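Local coordinates for protein putative trimethylamine methyltransferase (Rhizobium meliloti, PDB 4YYC) that probably acts as a methyltransferase related to the enzymes that demethylate trimethylamine, at residues K111-D116 and A311-G316; R217-V222 and A260-R265; F233-A238 and A264-A269. All coordinates share one frame; numbering follows the deposited sequence. Where two conformers were deposited one is given.

Contact 1: residues K111-D116 and A311-G316; sequences KTAPKD and APVLFG
Pro114 and Pro312 meet ring to ring, their pyrrolidines set obliquely across one another, and they illustrate how a loop can lie against the start of a barrel strand without sharing a direct hydrogen bond with it. CG of Pro114 carries the touch, standing 3.9 Å from Pro312 CA and 4.2 Å from Pro312 CB. The neighbouring CD of Pro114 lies 3.8 Å from the carbonyl oxygen Ala311 O, so a single proline ring spans two residues of the other segment. One residue back, the methyl of Ala113 packs on one branch of Val313, with Ala113 CB 3.8 Å from Val313 CG1. A first torsion of 59° sets that CG1 between the backbone N and the carbonyl carbon, the crowded position. Val313 also packs on Ala301 and Thr304 of helix 286-307, while Pro312 and Leu314 touch Phe117 of strand 116-119.

Water 1 joins the backbones: it donates to Pro114 O at 2.7 Å and accepts from Val313 N at 2.8 Å. The 111-116 loop thus approaches strand 313-322, a parallel strand of the barrel-like sheet, at its N-terminal end. Direct contacts between the two segments are apolar, of aliphatic ring and methyl groups; the polar ties are indirect, through this water and through Gln305 of helix 286-307, which is hydrogen-bonded to both Thr112 OG1 and Ala311 O.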
loop_
_atom_site.group_PDB
_atom_site.type_symbol
_atom_site.label_atom_id
_atom_site.label_comp_id
_atom_site.label_asym_id
_atom_site.label_seq_id
_atom_site.Cartn_x
_atom_site.Cartn_y
_atom_site.Cartn_z
ATOM N N LYS A 111 7.889 -5.868 -32.706
ATOM C CA LYS A 111 7.524 -4.581 -33.247
ATOM C C LYS A 111 6.145 -4.507 -33.856
ATOM O O LYS A 111 5.554 -3.414 -33.931
ATOM C CB LYS A 111 8.567 -4.114 -34.275
ATOM C CG LYS A 111 9.858 -3.762 -33.598
ATOM C CD LYS A 111 10.852 -3.444 -34.662
ATOM C CE LYS A 111 11.865 -2.440 -34.202
ATOM N NZ LYS A 111 12.530 -1.944 -35.419
ATOM N N THR A 112 5.630 -5.633 -34.311
ATOM C CA THR A 112 4.277 -5.706 -34.819
ATOM C C THR A 112 3.174 -5.798 -33.766
ATOM O O THR A 112 2.006 -5.692 -34.111
ATOM C CB THR A 112 4.132 -6.851 -35.845
ATOM O OG1 THR A 112 4.585 -8.074 -35.272
ATOM C CG2 THR A 112 4.903 -6.575 -37.074
ATOM N N ALA A 113 3.518 -6.016 -32.497
ATOM C CA ALA A 113 2.502 -6.189 -31.473
ATOM C C ALA A 113 1.960 -4.802 -31.097
ATOM O O ALA A 113 2.728 -3.845 -31.014
ATOM C CB ALA A 113 3.099 -6.892 -30.245
ATOM N N PRO A 114 0.646 -4.679 -30.899
ATOM C CA PRO A 114 0.097 -3.351 -30.528
ATOM C C PRO A 114 0.467 -2.934 -29.104
ATOM O O PRO A 114 0.415 -3.754 -28.185
ATOM C CB PRO A 114 -1.424 -3.559 -30.681
ATOM C CG PRO A 114 -1.595 -5.039 -30.408
ATOM C CD PRO A 114 -0.409 -5.698 -31.039
ATOM N N LYS A 115 0.878 -1.667 -28.937
ATOM C CA LYS A 115 1.150 -1.131 -27.615
ATOM C C LYS A 115 -0.105 -1.038 -26.806
ATOM O O LYS A 115 -0.036 -1.110 -25.587
ATOM C CB LYS A 115 1.733 0.274 -27.693
ATOM C CG LYS A 115 3.175 0.327 -28.128
ATOM C CD LYS A 115 3.814 1.587 -27.495
ATOM C CE LYS A 115 5.070 2.086 -28.171
ATOM N NZ LYS A 115 5.866 1.084 -28.922
ATOM N N ASP A 116 -1.238 -0.822 -27.461
ATOM C CA ASP A 116 -2.523 -0.781 -26.801
ATOM C C ASP A 116 -3.602 -1.237 -27.759
ATOM O O ASP A 116 -3.430 -1.120 -28.975
ATOM C CB ASP A 116 -2.806 0.590 -26.192
ATOM C CG ASP A 116 -2.808 1.663 -27.181
ATOM O OD1 ASP A 116 -1.739 2.239 -27.456
ATOM O OD2 ASP A 116 -3.866 1.902 -27.771
ATOM N N ALA A 311 -1.045 -9.834 -33.682
ATOM C CA ALA A 311 -1.896 -10.444 -32.661
ATOM C C ALA A 311 -1.673 -9.729 -31.320
ATOM O O ALA A 311 -0.531 -9.464 -30.979
ATOM C CB ALA A 311 -1.586 -11.909 -32.492
ATOM N N PRO A 312 -2.762 -9.429 -30.586
ATOM C CA PRO A 312 -2.530 -8.694 -29.338
ATOM C C PRO A 312 -1.903 -9.565 -28.242
ATOM O O PRO A 312 -2.256 -10.748 -28.044
ATOM C CB PRO A 312 -3.915 -8.176 -28.927
ATOM C CG PRO A 312 -4.869 -8.962 -29.706
ATOM C CD PRO A 312 -4.192 -9.539 -30.897
ATOM N N VAL A 313 -0.912 -9.004 -27.545
ATOM C CA VAL A 313 -0.183 -9.798 -26.573
ATOM C C VAL A 313 0.281 -8.906 -25.405
ATOM O O VAL A 313 0.724 -7.776 -25.614
ATOM C CB VAL A 313 1.013 -10.566 -27.216
ATOM C CG1 VAL A 313 2.014 -9.670 -27.884
ATOM C CG2 VAL A 313 1.723 -11.467 -26.186
ATOM N N LEU A 314 0.168 -9.426 -24.185
ATOM C CA LEU A 314 0.579 -8.715 -22.992
ATOM C C LEU A 314 1.825 -9.341 -22.365
ATOM O O LEU A 314 1.999 -10.569 -22.405
ATOM C CB LEU A 314 -0.530 -8.709 -21.918
ATOM C CG LEU A 314 -1.782 -7.903 -22.220
ATOM C CD1 LEU A 314 -2.687 -8.595 -23.207
ATOM C CD2 LEU A 314 -2.488 -7.560 -20.919
ATOM N N PHE A 315 2.648 -8.493 -21.745
ATOM C CA PHE A 315 3.721 -8.892 -20.857
ATOM C C PHE A 315 3.067 -9.131 -19.485
ATOM O O PHE A 315 2.654 -8.169 -18.812
ATOM C CB PHE A 315 4.723 -7.712 -20.813
ATOM C CG PHE A 315 6.001 -7.919 -20.032
ATOM C CD1 PHE A 315 6.015 -8.390 -18.748
ATOM C CD2 PHE A 315 7.204 -7.531 -20.575
ATOM C CE1 PHE A 315 7.185 -8.511 -18.052
ATOM C CE2 PHE A 315 8.388 -7.599 -19.876
ATOM C CZ PHE A 315 8.385 -8.111 -18.612
ATOM N N GLY A 316 2.999 -10.392 -19.081
ATOM C CA GLY A 316 2.422 -10.777 -17.782
ATOM C C GLY A 316 3.500 -11.168 -16.824
ATOM O O GLY A 316 4.638 -11.424 -17.219
HETATM O O HOH W 1 0.325 -6.475 -27.936
#

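Contact 2: residues R217-V222 and A260-R265; sequences RAEDTV and AKVYAR
Ala218 and Val262 mark the nearest backbone approach, 6.4 Å between CA atoms, of two helices that run almost parallel, their axes 9.2 Å apart and inclined by 23°. Such a pair is the expected product of consecutive beta-alpha units: helix 215-229 follows strand 208-209, helix 254-265 follows strand 240-245, and the two strands are parallel neighbours, in line with the TIM-barrel architecture of this family.

The small Ala218 lets the partner helix come close. Its CB sits 3.8 Å from Val262 CG1 and also 3.5 Å from Tyr263 CE2, meeting the tyrosine ring obliquely. Val262 CG1, anti to its backbone N (chi1 172°), also faces Val222 CG2, while Val262 CG2 meets the aliphatic CG of Glu219 in the conformer given, the two side chains crossing at about a right angle. Val222 CG2 reaches Tyr263 CE1 at 4.0 Å, the two side chains passing each other in opposite directions.

The phenol end of Tyr263 extends over to Thr221, whose CG2 lies at the ring edge, near its plane. Tyr263 OH is hydrogen-bonded to Ser211 O, and Thr221 OG1 to Ser211 N. The threonine hydroxyl in addition donates to Arg217 O at 3.0 Å, from the opposite face of that carbonyl to Thr221 N.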
loop_
_atom_site.group_PDB
_atom_site.type_symbol
_atom_site.label_atom_id
_atom_site.label_comp_id
_atom_site.label_asym_id
_atom_site.label_seq_id
_atom_site.Cartn_x
_atom_site.Cartn_y
_atom_site.Cartn_z
ATOM N N ARG A 217 -10.850 -26.289 -26.648
ATOM C CA ARG A 217 -11.641 -25.410 -25.774
ATOM C C ARG A 217 -11.442 -23.960 -26.114
ATOM O O ARG A 217 -12.391 -23.168 -26.054
ATOM C CB ARG A 217 -11.353 -25.699 -24.299
ATOM C CG ARG A 217 -11.643 -27.136 -23.946
ATOM C CD ARG A 217 -11.244 -27.545 -22.575
ATOM N NE ARG A 217 -11.295 -28.993 -22.477
ATOM C CZ ARG A 217 -10.627 -29.730 -21.592
ATOM N NH1 ARG A 217 -9.877 -29.198 -20.629
ATOM N NH2 ARG A 217 -10.757 -31.042 -21.667
ATOM N N ALA A 218 -10.227 -23.612 -26.535
ATOM C CA ALA A 218 -9.990 -22.294 -27.098
ATOM C C ALA A 218 -10.772 -22.148 -28.395
ATOM O O ALA A 218 -11.358 -21.091 -28.646
ATOM C CB ALA A 218 -8.495 -22.061 -27.281
ATOM N N GLU A 219 -10.797 -23.186 -29.246
ATOM C CA GLU A 219 -11.595 -23.120 -30.467
ATOM C C GLU A 219 -13.074 -22.929 -30.139
ATOM O O GLU A 219 -13.767 -22.110 -30.764
ATOM C CB GLU A 219 -11.353 -24.373 -31.324
ATOM C CG GLU A 219 -9.960 -24.373 -31.933
ATOM C CD GLU A 219 -9.580 -25.686 -32.575
ATOM O OE1 GLU A 219 -10.288 -26.684 -32.369
ATOM O OE2 GLU A 219 -8.579 -25.697 -33.326
ATOM N N ASP A 220 -13.551 -23.655 -29.134
ATOM C CA ASP A 220 -14.944 -23.476 -28.705
ATOM C C ASP A 220 -15.226 -22.044 -28.217
ATOM O O ASP A 220 -16.295 -21.490 -28.496
ATOM C CB ASP A 220 -15.334 -24.445 -27.593
ATOM C CG ASP A 220 -15.466 -25.894 -28.057
ATOM O OD1 ASP A 220 -15.598 -26.202 -29.268
ATOM O OD2 ASP A 220 -15.485 -26.799 -27.179
ATOM N N THR A 221 -14.279 -21.444 -27.487
ATOM C CA THR A 221 -14.447 -20.084 -27.025
ATOM C C THR A 221 -14.594 -19.135 -28.202
ATOM O O THR A 221 -15.473 -18.286 -28.215
ATOM C CB THR A 221 -13.259 -19.642 -26.152
ATOM O OG1 THR A 221 -13.135 -20.511 -25.000
ATOM C CG2 THR A 221 -13.387 -18.196 -25.679
ATOM N N VAL A 222 -13.734 -19.297 -29.200
ATOM C CA VAL A 222 -13.805 -18.462 -30.408
ATOM C C VAL A 222 -15.152 -18.663 -31.093
ATOM O O VAL A 222 -15.766 -17.705 -31.544
ATOM C CB VAL A 222 -12.594 -18.716 -31.348
ATOM C CG1 VAL A 222 -12.772 -17.998 -32.686
ATOM C CG2 VAL A 222 -11.308 -18.277 -30.679
ATOM N N ALA A 260 -2.390 -20.574 -27.243
ATOM C CA ALA A 260 -1.815 -19.360 -27.825
ATOM C C ALA A 260 -1.973 -19.352 -29.328
ATOM O O ALA A 260 -2.351 -18.326 -29.915
ATOM C CB ALA A 260 -0.346 -19.213 -27.443
ATOM N N LYS A 261 -1.729 -20.512 -29.961
ATOM C CA LYS A 261 -1.864 -20.589 -31.423
ATOM C C LYS A 261 -3.323 -20.310 -31.880
ATOM O O LYS A 261 -3.549 -19.565 -32.867
ATOM C CB LYS A 261 -1.358 -21.934 -31.968
ATOM C CG LYS A 261 0.132 -22.093 -31.789
ATOM C CD LYS A 261 0.754 -23.333 -32.404
ATOM C CE LYS A 261 0.257 -24.619 -31.838
ATOM N NZ LYS A 261 0.974 -25.756 -32.505
ATOM N N VAL A 262 -4.299 -20.853 -31.157
ATOM C CA VAL A 262 -5.683 -20.593 -31.530
ATOM C C VAL A 262 -6.023 -19.119 -31.405
ATOM O O VAL A 262 -6.520 -18.500 -32.325
ATOM C CB VAL A 262 -6.665 -21.421 -30.669
ATOM C CG1 VAL A 262 -8.123 -21.011 -30.902
ATOM C CG2 VAL A 262 -6.439 -22.918 -30.859
ATOM N N TYR A 263 -5.784 -18.554 -30.223
ATOM C CA TYR A 263 -6.151 -17.180 -30.005
ATOM C C TYR A 263 -5.415 -16.192 -30.893
ATOM O O TYR A 263 -6.059 -15.293 -31.475
ATOM C CB TYR A 263 -5.997 -16.835 -28.528
ATOM C CG TYR A 263 -7.071 -17.526 -27.684
ATOM C CD1 TYR A 263 -8.408 -17.332 -27.978
ATOM C CD2 TYR A 263 -6.756 -18.365 -26.621
ATOM C CE1 TYR A 263 -9.409 -17.911 -27.218
ATOM C CE2 TYR A 263 -7.770 -18.961 -25.880
ATOM C CZ TYR A 263 -9.073 -18.716 -26.186
ATOM O OH TYR A 263 -10.050 -19.311 -25.427
ATOM N N ALA A 264 -4.104 -16.389 -31.083
ATOM C CA ALA A 264 -3.361 -15.500 -31.982
ATOM C C ALA A 264 -3.859 -15.586 -33.421
ATOM O O ALA A 264 -3.853 -14.585 -34.107
ATOM C CB ALA A 264 -1.867 -15.750 -31.884
ATOM N N ARG A 265 -4.329 -16.738 -33.887
ATOM C CA ARG A 265 -4.873 -16.804 -35.229
ATOM C C ARG A 265 -6.201 -16.107 -35.405
ATOM O O ARG A 265 -6.560 -15.768 -36.536
ATOM C CB ARG A 265 -5.012 -18.252 -35.659
ATOM C CG ARG A 265 -3.702 -18.888 -36.049
ATOM C CD ARG A 265 -3.948 -20.097 -36.926
ATOM N NE ARG A 265 -2.687 -20.657 -37.386
ATOM C CZ ARG A 265 -2.033 -21.667 -36.809
ATOM N NH1 ARG A 265 -2.483 -22.269 -35.723
ATOM N NH2 ARG A 265 -0.889 -22.080 -37.369
#

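Contact 3: residues F233-A238 and A264-A269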
loop_
_atom_site.group_PDB
_atom_site.type_symbol
_atom_site.label_atom_id
_atom_site.label_comp_id
_atom_site.label_asym_id
_atom_site.label_seq_id
_atom_site.Cartn_x
_atom_site.Cartn_y
_atom_site.Cartn_z
ATOM N N PHE A 233 -16.355 -9.690 -36.920
ATOM C CA PHE A 233 -16.032 -8.874 -35.746
ATOM C C PHE A 233 -14.943 -9.514 -34.903
ATOM O O PHE A 233 -13.994 -8.835 -34.520
ATOM C CB PHE A 233 -17.252 -8.595 -34.900
ATOM C CG PHE A 233 -17.013 -7.545 -33.847
ATOM C CD1 PHE A 233 -16.465 -7.869 -32.630
ATOM C CD2 PHE A 233 -17.347 -6.239 -34.091
ATOM C CE1 PHE A 233 -16.267 -6.903 -31.658
ATOM C CE2 PHE A 233 -17.149 -5.252 -33.138
ATOM C CZ PHE A 233 -16.615 -5.584 -31.912
ATOM N N VAL A 234 -15.066 -10.807 -34.621
ATOM C CA VAL A 234 -14.059 -11.492 -33.815
ATOM C C VAL A 234 -12.698 -11.552 -34.519
ATOM O O VAL A 234 -11.654 -11.363 -33.888
ATOM C CB VAL A 234 -14.563 -12.882 -33.400
ATOM C CG1 VAL A 234 -13.460 -13.709 -32.786
ATOM C CG2 VAL A 234 -15.774 -12.729 -32.482
ATOM N N GLU A 235 -12.694 -11.783 -35.839
ATOM C CA GLU A 235 -11.423 -11.831 -36.553
ATOM C C GLU A 235 -10.714 -10.480 -36.580
ATOM O O GLU A 235 -9.518 -10.432 -36.823
ATOM C CB GLU A 235 -11.638 -12.305 -37.995
ATOM C CG GLU A 235 -12.063 -13.762 -38.122
ATOM C CD GLU A 235 -11.018 -14.758 -37.617
ATOM O OE1 GLU A 235 -9.786 -14.558 -37.789
ATOM O OE2 GLU A 235 -11.423 -15.763 -37.000
ATOM N N ASN A 236 -11.442 -9.401 -36.327
ATOM C CA ASN A 236 -10.882 -8.070 -36.408
ATOM C C ASN A 236 -10.720 -7.345 -35.069
ATOM O O ASN A 236 -10.165 -6.262 -35.043
ATOM C CB ASN A 236 -11.740 -7.234 -37.347
ATOM C CG ASN A 236 -11.536 -7.611 -38.792
ATOM O OD1 ASN A 236 -10.490 -7.334 -39.357
ATOM N ND2 ASN A 236 -12.518 -8.304 -39.390
ATOM N N ASN A 237 -11.192 -7.927 -33.974
ATOM C CA ASN A 237 -11.244 -7.215 -32.686
ATOM C C ASN A 237 -11.044 -8.213 -31.548
ATOM O O ASN A 237 -11.642 -9.305 -31.544
ATOM C CB ASN A 237 -12.606 -6.599 -32.459
ATOM C CG ASN A 237 -12.970 -5.555 -33.491
ATOM O OD1 ASN A 237 -12.526 -4.403 -33.409
ATOM N ND2 ASN A 237 -13.738 -5.946 -34.488
ATOM N N ALA A 238 -10.228 -7.842 -30.567
ATOM C CA ALA A 238 -10.053 -8.676 -29.393
ATOM C C ALA A 238 -11.323 -8.591 -28.525
ATOM O O ALA A 238 -11.747 -7.494 -28.113
ATOM C CB ALA A 238 -8.833 -8.221 -28.574
ATOM N N ALA A 264 -4.104 -16.389 -31.083
ATOM C CA ALA A 264 -3.361 -15.500 -31.982
ATOM C C ALA A 264 -3.859 -15.586 -33.421
ATOM O O ALA A 264 -3.853 -14.585 -34.107
ATOM C CB ALA A 264 -1.867 -15.750 -31.884
ATOM N N ARG A 265 -4.329 -16.738 -33.887
ATOM C CA ARG A 265 -4.873 -16.804 -35.229
ATOM C C ARG A 265 -6.201 -16.107 -35.405
ATOM O O ARG A 265 -6.560 -15.768 -36.536
ATOM C CB ARG A 265 -5.012 -18.252 -35.659
ATOM C CG ARG A 265 -3.702 -18.888 -36.049
ATOM C CD ARG A 265 -3.948 -20.097 -36.926
ATOM N NE ARG A 265 -2.687 -20.657 -37.386
ATOM C CZ ARG A 265 -2.033 -21.667 -36.809
ATOM N NH1 ARG A 265 -2.483 -22.269 -35.723
ATOM N NH2 ARG A 265 -0.889 -22.080 -37.369
ATOM N N HIS A 266 -6.927 -15.880 -34.304
ATOM C CA HIS A 266 -8.211 -15.198 -34.347
ATOM C C HIS A 266 -8.211 -13.796 -33.718
ATOM O O HIS A 266 -9.258 -13.304 -33.374
ATOM C CB HIS A 266 -9.239 -16.096 -33.653
ATOM C CG HIS A 266 -9.440 -17.389 -34.361
ATOM N ND1 HIS A 266 -10.101 -17.472 -35.555
ATOM C CD2 HIS A 266 -9.020 -18.638 -34.062
ATOM C CE1 HIS A 266 -10.073 -18.723 -35.988
ATOM N NE2 HIS A 266 -9.458 -19.462 -35.079
ATOM N N ASN A 267 -7.033 -13.159 -33.643
ATOM C CA ASN A 267 -6.957 -11.743 -33.232
ATOM C C ASN A 267 -7.337 -11.578 -31.775
ATOM O O ASN A 267 -7.777 -10.483 -31.390
ATOM C CB ASN A 267 -7.892 -10.847 -34.099
ATOM C CG ASN A 267 -7.443 -9.389 -34.213
ATOM O OD1 ASN A 267 -7.379 -8.622 -33.228
ATOM N ND2 ASN A 267 -7.188 -8.994 -35.420
ATOM N N GLN A 268 -7.226 -12.655 -30.972
ATOM C CA GLN A 268 -7.551 -12.568 -29.558
ATOM C C GLN A 268 -6.260 -12.460 -28.747
ATOM O O GLN A 268 -5.188 -12.807 -29.234
ATOM C CB GLN A 268 -8.369 -13.757 -29.122
ATOM C CG GLN A 268 -9.623 -13.943 -29.951
ATOM C CD GLN A 268 -10.457 -12.704 -29.972
ATOM O OE1 GLN A 268 -10.891 -12.234 -28.901
ATOM N NE2 GLN A 268 -10.673 -12.118 -31.168
ATOM N N ALA A 269 -6.348 -11.912 -27.548
ATOM C CA ALA A 269 -5.142 -11.523 -26.841
ATOM C C ALA A 269 -4.612 -12.639 -25.951
ATOM O O ALA A 269 -5.373 -13.321 -25.256
ATOM C CB ALA A 269 -5.381 -10.265 -26.005
#
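The imidazole of His266 presents its edge to Glu235: His266 ND1 donates to Glu235 OE2 over 2.6 Å at 166°, within the ring plane and onto the syn lone pair of the oxygen. Carboxylate and ring are turned 73° apart, and CB of Arg265 lies over one ring face, offset toward the rim. Glu235 gets there by folding back, its chain bent at chi2. Its OE2 also forms a salt bridge with Lys226, so two donors grip the one oxygen.

A second flat group, the Phe233 ring, has Asn237 ND2 3.5 Å above its centre. That amide is fixed by a bond from Asn237 ND2 to Phe233 O, 2.9 Å long and on a lone pair. The Gln268 side chain, bent at chi2, brings its amide between the segments: Gln268 NE2 donates to Asn237 O at 3.0 Å, from above the carbonyl plane, and to His266 O of its own segment at 2.9 Å, while OE1 is bonded to Val239 N and Thr240 OG1. Both ends of this buried amide are therefore satisfied.

The contact ties together two helix-to-strand turns. Helix 231-236 leads into strand 240-245 and helix 254-265 into strand 269-277, the next parallel strand; Val234 and His266 rest on helix 215-229, and Phe233 stacks edge-to-face with His120.

Contacts 2 and 3 are nested within the long loop of chain closed by contact 1, and all three lie along one run of the parallel sheet, in which strands 208-209, 240-245, 269-277 and 313-322 are neighbours in that order. Contacts 2 and 3 share Ala264 and Arg265, with centres about 9 Å apart; Val222 CG1 packs 3.8 Å from His266 CG, and Tyr263 O is 2.9 Å from Gln268 N, a probable hydrogen bond. Contact 1 is about 13 Å from contact 3 and 17 Å from contact 2, centre to centre, and joins contact 3 where Pro312 CG lies 3.7 Å from Asn267 O. An unidentified bound ligand is about 13 Å from the Val313 side chain and about 14 Å from that of Tyr263.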